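Local atomic coordinates of aminomethyltransferase (Bartonella henselae, PDB entry 3GIR), a protein that belongs to the aminomethyltransferase family, proteins that join a large N-terminal domain to a C-terminal barrel domain. Residues 82-87 / 172-177; 206-211 / 224-229. All blocks are in the same frame, centred on the assembly; numbering follows the deposited sequence.

Overall arrangement
The two contacts illustrate how adjacent strands can tie separate pairs of segments together: strand 173-178 of contact 1 and strand 220-225 of contact 2 are neighbours in one mixed sheet, so the two contacts share an interface. Their centres lie about 9 Å apart. A probable backbone hydrogen bond joins Val173 N of contact 1 to Leu225 O of contact 2, at 3.0 Å. On the apolar side, Leu86 CD2 packs against Ala224 CB at 3.4 Å, while Arg172 CD packs against Leu225 O at 3.5 Å. Helix 227-238, whose first turn is weakly bonded, follows strand 220-225 and runs to Leu238, one of the residues of the sodium site together with Asp240 and Val243.

Contact 1: 82-87 / 172-177; sequences SHMKLI and RVLLAL
Ser82 meets the backbone of Val173 and Leu174 through its hydroxyl. With OG anti to its own carbonyl carbon (chi1 -62°), the group reaches the Val173-Leu174 peptide, where Leu174 N donates to Ser82 OG at 3.1 Å with an N-H...O angle of 158°. Asp80 OD1 is a second hydrogen-bond partner of the hydroxyl, so a buried polar atom is held twice. From the Val173 side of the same peptide, the CG1 methyl of Val173 packs 3.3 Å from Ser82 OG.

The apolar half is in ordinary van der Waals contact. Leu174 swings its CG anti to the backbone N (chi1 -171°), and its CD2 methyl rests 3.8 Å from Met84 CB, at the root of that side chain; in one of its two modelled conformers Met84 then bends at both following torsions and leads its end away. Leu86 completes the patch, with CD1 4.3 Å from Leu174 CD2. This is where two sheets of the domain meet: the turn holding Ser82 leads from strand 76-80, the antiparallel neighbour of 173-178, into strand 85-90 of a second, wholly antiparallel sheet.

Toward the partly exposed Arg172 and Lys85 the fit slackens and water takes over. One water bridges the carbonyl oxygens of Ser82 and Arg172, lying 2.9 Å from Arg172 O; another, 2.8 Å from Arg172 O, bridges to Met84 O. A third accepts from Arg172 N at 3.0 Å and from Lys85 NZ, whose ammonium also makes a weak bond to Leu170 O.

Contact 2: 206-211 / 224-229; sequences QDWFIT and ALPIGC
Leu225 fills the space over one face of the Trp208 indole, the two side chains running side by side in the same direction. Its CG sits between the backbone N and the carbonyl carbon (chi1 75°), a torsion that lays the branch along the ring: Leu225 CB is 3.9 Å above the indole plane, over its centre, and CD1 reaches the benzene half. There the methyl makes a CH-pi contact, with Leu225 CD1 3.8 Å from the centroid of the Trp208 six-membered ring and 26° off the normal.

Pro226 supplies the next bump. The side chains of Pro226 and Trp208 cross at about a right angle, placing Pro226 CD 4.0 Å from Trp208 CD1, and the outer corner of the proline fits against the neighbouring residue, with Pro226 CG 3.8 Å from Asp207 CB. Helix 227-238 adds Leu233, which also touches the indole.

Deeper in, the Ala224 methyl lies at the edge of the Phe209 ring, near its plane. The Ala224 CB and Phe209 CB atoms are 4.1 Å apart, and the phenyl leads away from the partner strand. In the backbone, Phe209 N donates to Ala224 O, and Ala224 N to Phe209 O, both at 2.9 Å. Phe209 and Ala224 thus form a hydrogen-bonded antiparallel pair in the beta hairpin of strands 209-211 and 220-225, part of the mixed sheet.

Contact 1: 82-87 / 172-177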
# COMPACT_ATOMS: atom_id res chain seq x y z
N SER A 82 8.46 -9.37 -1.40
CA SER A 82 9.57 -9.55 -0.48
C SER A 82 10.47 -8.33 -0.42
O SER A 82 11.41 -8.32 0.36
CB SER A 82 10.41 -10.78 -0.83
OG SER A 82 9.63 -11.96 -0.73
N HIS A 83 10.22 -7.33 -1.26
CA HIS A 83 10.89 -6.04 -1.24
C HIS A 83 10.38 -5.17 -0.11
O HIS A 83 11.08 -4.25 0.34
CB HIS A 83 10.79 -5.36 -2.62
CG HIS A 83 9.41 -5.02 -3.04
ND1 HIS A 83 8.33 -5.85 -2.81
CD2 HIS A 83 8.88 -3.90 -3.62
CE1 HIS A 83 7.22 -5.30 -3.28
NE2 HIS A 83 7.52 -4.10 -3.76
N MET A 84 9.17 -5.43 0.37
CA MET A 84 8.63 -4.79 1.58
C MET A 84 9.39 -5.30 2.79
O MET A 84 10.07 -6.32 2.73
CB MET A 84 7.15 -5.13 1.79
CG MET A 84 6.19 -4.83 0.63
SD MET A 84 5.99 -3.09 0.11
CE MET A 84 4.74 -2.49 1.17
N LYS A 85 9.30 -4.57 3.89
CA LYS A 85 10.08 -4.84 5.09
C LYS A 85 9.22 -4.93 6.32
O LYS A 85 8.42 -4.03 6.58
CB LYS A 85 11.18 -3.77 5.33
CG LYS A 85 12.27 -4.19 6.27
CD LYS A 85 13.19 -5.25 5.62
CE LYS A 85 14.30 -5.68 6.51
NZ LYS A 85 15.18 -6.64 5.75
N LEU A 86 9.40 -6.02 7.05
CA LEU A 86 8.76 -6.22 8.35
C LEU A 86 9.71 -5.71 9.41
O LEU A 86 10.92 -6.06 9.40
CB LEU A 86 8.51 -7.70 8.59
CG LEU A 86 7.15 -8.16 8.12
CD1 LEU A 86 7.09 -8.11 6.63
CD2 LEU A 86 6.94 -9.59 8.70
N ILE A 87 9.21 -4.85 10.28
CA ILE A 87 9.93 -4.38 11.42
C ILE A 87 9.14 -4.77 12.68
O ILE A 87 7.98 -4.36 12.86
CB ILE A 87 10.05 -2.88 11.32
CG1 ILE A 87 10.90 -2.44 10.12
CG2 ILE A 87 10.73 -2.28 12.59
CD1 ILE A 87 10.86 -0.92 9.74
N ARG A 172 12.76 -11.58 5.79
CA ARG A 172 11.62 -12.39 5.43
C ARG A 172 11.31 -12.37 3.98
O ARG A 172 11.63 -11.41 3.26
CB ARG A 172 10.36 -11.82 6.13
CG ARG A 172 10.33 -11.85 7.64
CD ARG A 172 10.17 -13.19 8.20
NE ARG A 172 10.10 -13.21 9.66
CZ ARG A 172 11.13 -13.35 10.49
NH1 ARG A 172 12.36 -13.42 10.02
NH2 ARG A 172 10.96 -13.40 11.81
N VAL A 173 10.65 -13.42 3.52
CA VAL A 173 9.88 -13.37 2.27
C VAL A 173 8.49 -12.97 2.64
O VAL A 173 7.98 -13.36 3.68
CB VAL A 173 9.92 -14.72 1.52
CG1 VAL A 173 8.73 -14.92 0.55
CG2 VAL A 173 11.25 -14.83 0.80
N LEU A 174 7.86 -12.17 1.79
CA LEU A 174 6.51 -11.74 1.96
C LEU A 174 5.78 -12.02 0.64
O LEU A 174 6.21 -11.57 -0.44
CB LEU A 174 6.40 -10.23 2.27
CG LEU A 174 4.98 -9.71 2.67
CD1 LEU A 174 4.43 -10.29 3.95
CD2 LEU A 174 5.12 -8.17 2.76
N LEU A 175 4.69 -12.77 0.72
CA LEU A 175 3.85 -13.15 -0.43
C LEU A 175 2.47 -12.61 -0.18
O LEU A 175 1.98 -12.73 0.91
CB LEU A 175 3.76 -14.66 -0.62
CG LEU A 175 5.09 -15.38 -0.76
CD1 LEU A 175 4.89 -16.91 -0.74
CD2 LEU A 175 5.70 -14.97 -2.05
N ALA A 176 1.80 -12.06 -1.18
CA ALA A 176 0.39 -11.75 -1.10
C ALA A 176 -0.37 -12.74 -1.96
O ALA A 176 0.01 -13.04 -3.05
CB ALA A 176 0.16 -10.32 -1.63
N LEU A 177 -1.51 -13.22 -1.43
CA LEU A 177 -2.38 -14.19 -2.14
C LEU A 177 -3.73 -13.50 -2.13
O LEU A 177 -4.37 -13.37 -1.09
CB LEU A 177 -2.48 -15.51 -1.43
CG LEU A 177 -3.38 -16.54 -2.10
CD1 LEU A 177 -2.73 -17.06 -3.40
CD2 LEU A 177 -3.57 -17.70 -1.10
O HOH W 1 13.33 -10.30 1.12
O HOH W 2 10.43 -8.88 3.63
O HOH W 3 13.76 -9.11 4.34

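Contact 2: 206-211 / 224-229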
# COMPACT_ATOMS: atom_id res chain seq x y z
N GLN A 206 6.13 -20.11 14.74
CA GLN A 206 7.26 -19.30 15.00
C GLN A 206 7.85 -18.63 13.72
O GLN A 206 8.13 -19.30 12.75
CB GLN A 206 8.33 -20.15 15.70
CG GLN A 206 9.53 -19.40 16.11
CD GLN A 206 9.29 -18.53 17.37
OE1 GLN A 206 8.50 -18.90 18.25
NE2 GLN A 206 9.90 -17.35 17.40
N ASP A 207 8.04 -17.32 13.77
CA ASP A 207 8.61 -16.52 12.69
C ASP A 207 7.69 -16.41 11.43
O ASP A 207 8.13 -15.85 10.43
CB ASP A 207 10.02 -16.97 12.31
CG ASP A 207 11.07 -16.69 13.43
OD1 ASP A 207 10.77 -15.96 14.38
OD2 ASP A 207 12.22 -17.15 13.31
N TRP A 208 6.45 -16.87 11.51
CA TRP A 208 5.52 -16.71 10.41
C TRP A 208 4.53 -15.62 10.86
O TRP A 208 4.23 -15.49 12.04
CB TRP A 208 4.71 -17.98 10.11
CG TRP A 208 5.40 -19.04 9.36
CD1 TRP A 208 6.53 -19.63 9.68
CD2 TRP A 208 4.86 -19.73 8.22
NE1 TRP A 208 6.83 -20.61 8.75
CE2 TRP A 208 5.83 -20.67 7.83
CE3 TRP A 208 3.74 -19.54 7.42
CZ2 TRP A 208 5.64 -21.51 6.74
CZ3 TRP A 208 3.56 -20.37 6.32
CH2 TRP A 208 4.52 -21.34 6.01
N PHE A 209 4.00 -14.84 9.91
CA PHE A 209 2.99 -13.80 10.21
C PHE A 209 2.00 -13.80 9.09
O PHE A 209 2.42 -13.65 7.94
CB PHE A 209 3.75 -12.46 10.38
CG PHE A 209 2.90 -11.24 10.53
CD1 PHE A 209 1.92 -11.15 11.47
CD2 PHE A 209 3.12 -10.14 9.70
CE1 PHE A 209 1.14 -9.98 11.62
CE2 PHE A 209 2.39 -8.96 9.87
CZ PHE A 209 1.35 -8.92 10.81
N ILE A 210 0.70 -14.02 9.35
CA ILE A 210 -0.30 -14.01 8.31
C ILE A 210 -1.33 -12.97 8.65
O ILE A 210 -1.82 -12.93 9.80
CB ILE A 210 -0.99 -15.38 8.14
CG1 ILE A 210 0.08 -16.40 7.70
CG2 ILE A 210 -2.21 -15.31 7.18
CD1 ILE A 210 -0.48 -17.85 7.48
N THR A 211 -1.68 -12.16 7.66
CA THR A 211 -2.72 -11.14 7.80
C THR A 211 -3.77 -11.30 6.69
O THR A 211 -3.46 -11.80 5.60
CB THR A 211 -2.18 -9.68 7.79
OG1 THR A 211 -1.55 -9.44 6.50
CG2 THR A 211 -1.19 -9.36 8.96
N ALA A 224 4.22 -13.77 5.67
CA ALA A 224 5.60 -13.45 5.90
C ALA A 224 6.22 -14.65 6.57
O ALA A 224 5.64 -15.19 7.52
CB ALA A 224 5.78 -12.17 6.78
N LEU A 225 7.34 -15.09 6.06
CA LEU A 225 8.00 -16.28 6.62
C LEU A 225 9.48 -16.22 6.39
O LEU A 225 9.99 -15.49 5.58
CB LEU A 225 7.40 -17.57 6.02
CG LEU A 225 7.76 -17.99 4.60
CD1 LEU A 225 7.15 -19.46 4.38
CD2 LEU A 225 7.21 -17.00 3.54
N PRO A 226 10.24 -17.05 7.14
CA PRO A 226 11.65 -17.09 6.93
C PRO A 226 12.03 -17.42 5.50
O PRO A 226 11.34 -18.18 4.82
CB PRO A 226 12.12 -18.22 7.90
CG PRO A 226 11.07 -18.24 8.91
CD PRO A 226 9.80 -17.98 8.20
N ILE A 227 13.12 -16.88 5.05
CA ILE A 227 13.62 -17.05 3.69
C ILE A 227 13.85 -18.52 3.30
O ILE A 227 13.45 -18.93 2.22
CB ILE A 227 14.83 -16.14 3.38
CG1 ILE A 227 14.40 -14.67 3.41
CG2 ILE A 227 15.55 -16.54 2.08
CD1 ILE A 227 15.60 -13.73 3.42
N GLY A 228 14.36 -19.32 4.23
CA GLY A 228 14.59 -20.74 3.91
C GLY A 228 13.38 -21.60 3.75
O GLY A 228 13.47 -22.74 3.22
N CYS A 229 12.21 -21.12 4.16
CA CYS A 229 10.94 -21.84 4.03
C CYS A 229 10.11 -21.42 2.82
O CYS A 229 9.15 -22.07 2.44
CB CYS A 229 10.02 -21.56 5.22
SG CYS A 229 10.68 -22.19 6.85